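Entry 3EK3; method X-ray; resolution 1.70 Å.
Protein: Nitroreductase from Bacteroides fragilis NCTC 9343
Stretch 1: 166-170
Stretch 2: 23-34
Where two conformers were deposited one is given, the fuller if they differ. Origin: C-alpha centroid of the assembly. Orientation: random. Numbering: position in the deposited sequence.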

# COMPACT_ATOMS: atom_id res chain seq x y z
N ALA A 166 -5.98 -12.57 4.12
CA ALA A 166 -6.98 -13.59 4.30
C ALA A 166 -8.04 -13.36 3.26
O ALA A 166 -8.40 -12.21 3.00
CB ALA A 166 -7.63 -13.52 5.72
N LEU A 167 -8.53 -14.45 2.67
CA LEU A 167 -9.61 -14.35 1.70
C LEU A 167 -10.66 -15.42 1.93
O LEU A 167 -10.34 -16.57 2.24
CB LEU A 167 -9.08 -14.50 0.27
CG LEU A 167 -8.11 -13.48 -0.31
CD1 LEU A 167 -7.52 -14.06 -1.59
CD2 LEU A 167 -8.76 -12.11 -0.57
N GLY A 168 -11.92 -15.05 1.70
CA GLY A 168 -13.05 -15.97 1.89
C GLY A 168 -14.37 -15.26 1.78
O GLY A 168 -14.44 -14.09 1.42
N TYR A 169 -15.43 -15.97 2.13
CA TYR A 169 -16.73 -15.34 2.27
C TYR A 169 -17.00 -15.01 3.72
O TYR A 169 -16.73 -15.81 4.62
CB TYR A 169 -17.82 -16.27 1.74
CG TYR A 169 -17.65 -16.60 0.30
CD1 TYR A 169 -18.00 -15.68 -0.69
CD2 TYR A 169 -17.11 -17.83 -0.09
CE1 TYR A 169 -17.83 -15.99 -2.03
CE2 TYR A 169 -16.94 -18.15 -1.43
CZ TYR A 169 -17.30 -17.23 -2.38
OH TYR A 169 -17.14 -17.56 -3.70
N LYS A 170 -17.55 -13.83 3.97
CA LYS A 170 -17.94 -13.45 5.32
C LYS A 170 -18.93 -14.48 5.87
O LYS A 170 -19.87 -14.92 5.18
CB LYS A 170 -18.58 -12.05 5.34
CG LYS A 170 -18.93 -11.55 6.72
CD LYS A 170 -19.32 -10.06 6.70
CE LYS A 170 -20.65 -9.79 6.00
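Stretch 2 23-34: KQIPADDLNAIL

Stretch 2 packs against the end of a strand in stretch 1 through an apolar contact of modest size, with no direct hydrogen bond among the modelled atoms and a single water joining the two backbones. About 350 Å² is buried, counting both sides, between segments separated by more than 130 residues in the same chain.

Residues 166-168 form the end of a strand that begins earlier in the chain, and Tyr169 and Lys170 continue from it as loop. Stretch 2 starts extended: Lys23, Gln24, Ile25 and Pro26 all have phi near -70° and psi between 128° and 157°. Pro26 is the N-cap, and the helix runs from Ala27 through Leu34 and onward, its first turn closed by the bond from Leu30 N to Pro26 O at 3.0 Å. The arm passes stretch 1 obliquely and in roughly the opposite sense: the CA of Gly168 lies 5.9 Å from that of Ile25, and the CA of Tyr169 lies 7.1 Å from that of Lys23. Leu167 then meets Ile25 and, further along, residues of the helix.

Leu167 points toward stretch 2, with chi1 m and chi2 t, and its CD1 is the meeting point of three side chains. This methyl lies 3.9 Å from Leu30 CD1, 4.1 Å from Ile33 CG2 and 4.2 Å from Ile25 CD1, so one leucine touches both the arm and the inward side of the helix. All four residues are buried. At Gly168, which has no side chain, the backbone itself is the packing surface: its CA comes within 3.7 Å of Ile25 CG2.

Tyr169 covers the arm from Lys23 to Pro26. Its CA-to-CB bond points sideways, but the ring (chi1 m) reaches nearer. The carbonyl oxygens of Lys23 and Gln24 lie at the ring edge, near its plane, with Lys23 O 3.6 Å from Tyr169 CD2 and Gln24 O 3.8 Å from Tyr169 CE2. Tyr169 CE2 also lies 4.2 Å from Ile25 CG2, and beyond the ring Tyr169 OH reaches Pro26 CD at 3.2 Å, a close approach to a carbon rather than a polar pairing.

The water supplies the polar link. It donates to Lys23 O at 2.6 Å and accepts from Tyr169 N at 2.8 Å, bridging the two main chains where they do not bond directly. Within the arm, Ile25 N donates to Gln24 OE1 at 2.9 Å, so the Gln24 side chain turns to the backbone of the residue that follows it.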

# COMPACT_ATOMS: atom_id res chain seq x y z
N LYS A 23 -16.57 -22.20 2.96
CA LYS A 23 -16.46 -22.43 1.51
C LYS A 23 -15.24 -21.71 0.93
O LYS A 23 -15.03 -20.51 1.12
CB LYS A 23 -17.74 -22.00 0.76
CG LYS A 23 -17.76 -22.50 -0.66
N GLN A 24 -14.44 -22.48 0.21
CA GLN A 24 -13.30 -21.95 -0.51
C GLN A 24 -13.77 -21.06 -1.63
O GLN A 24 -14.86 -21.24 -2.17
CB GLN A 24 -12.43 -23.10 -1.03
CG GLN A 24 -11.17 -22.71 -1.73
CD GLN A 24 -10.24 -21.92 -0.86
OE1 GLN A 24 -10.41 -20.72 -0.70
NE2 GLN A 24 -9.28 -22.60 -0.25
N ILE A 25 -12.97 -20.05 -1.95
CA ILE A 25 -13.29 -19.16 -3.03
C ILE A 25 -12.98 -19.85 -4.37
O ILE A 25 -12.18 -20.75 -4.43
CB ILE A 25 -12.54 -17.79 -2.93
CG1 ILE A 25 -11.03 -17.94 -3.12
CG2 ILE A 25 -12.85 -17.05 -1.62
CD1 ILE A 25 -10.35 -16.58 -3.31
N PRO A 26 -13.63 -19.41 -5.44
CA PRO A 26 -13.40 -19.99 -6.76
C PRO A 26 -12.02 -19.68 -7.33
O PRO A 26 -11.50 -18.58 -7.15
CB PRO A 26 -14.49 -19.32 -7.61
CG PRO A 26 -15.45 -18.72 -6.64
CD PRO A 26 -14.62 -18.33 -5.49
N ALA A 27 -11.48 -20.63 -8.07
CA ALA A 27 -10.15 -20.49 -8.67
C ALA A 27 -10.05 -19.24 -9.55
O ALA A 27 -9.01 -18.58 -9.54
CB ALA A 27 -9.83 -21.71 -9.50
N ASP A 28 -11.10 -18.95 -10.32
CA ASP A 28 -11.08 -17.77 -11.21
C ASP A 28 -10.99 -16.46 -10.41
O ASP A 28 -10.21 -15.54 -10.78
CB ASP A 28 -12.22 -17.76 -12.27
CG ASP A 28 -13.64 -17.74 -11.66
OD1 ASP A 28 -13.81 -17.87 -10.43
OD2 ASP A 28 -14.61 -17.62 -12.46
N ASP A 29 -11.72 -16.39 -9.30
CA ASP A 29 -11.65 -15.22 -8.40
C ASP A 29 -10.29 -15.09 -7.77
O ASP A 29 -9.73 -14.00 -7.71
CB ASP A 29 -12.71 -15.28 -7.32
CG ASP A 29 -14.13 -15.09 -7.86
OD1 ASP A 29 -14.28 -14.61 -9.00
OD2 ASP A 29 -15.10 -15.41 -7.15
N LEU A 30 -9.73 -16.20 -7.32
CA LEU A 30 -8.40 -16.15 -6.71
C LEU A 30 -7.43 -15.63 -7.75
O LEU A 30 -6.68 -14.72 -7.46
CB LEU A 30 -7.96 -17.50 -6.18
CG LEU A 30 -6.54 -17.52 -5.63
CD1 LEU A 30 -6.41 -16.50 -4.49
CD2 LEU A 30 -6.16 -18.92 -5.20
N ASN A 31 -7.47 -16.15 -8.99
CA ASN A 31 -6.55 -15.67 -10.03
C ASN A 31 -6.69 -14.17 -10.33
O ASN A 31 -5.71 -13.46 -10.49
CB ASN A 31 -6.72 -16.45 -11.32
CG ASN A 31 -6.18 -17.87 -11.21
OD1 ASN A 31 -5.20 -18.12 -10.52
ND2 ASN A 31 -6.80 -18.79 -11.96
N ALA A 32 -7.93 -13.70 -10.37
CA ALA A 32 -8.22 -12.27 -10.61
C ALA A 32 -7.67 -11.41 -9.50
O ALA A 32 -7.15 -10.31 -9.75
CB ALA A 32 -9.72 -12.05 -10.73
N ILE A 33 -7.82 -11.88 -8.26
CA ILE A 33 -7.31 -11.15 -7.09
C ILE A 33 -5.78 -11.11 -7.08
O ILE A 33 -5.17 -10.07 -6.86
CB ILE A 33 -7.83 -11.81 -5.78
CG1 ILE A 33 -9.33 -11.57 -5.62
CG2 ILE A 33 -7.11 -11.30 -4.56
CD1 ILE A 33 -10.01 -12.48 -4.56
N LEU A 34 -5.14 -12.24 -7.38
CA LEU A 34 -3.69 -12.26 -7.41
C LEU A 34 -3.14 -11.41 -8.54
O LEU A 34 -2.12 -10.77 -8.38
CB LEU A 34 -3.16 -13.68 -7.53
CG LEU A 34 -3.45 -14.55 -6.31
CD1 LEU A 34 -3.27 -16.05 -6.73
CD2 LEU A 34 -2.56 -14.18 -5.10
O HOH W 1 -15.16 -18.62 2.95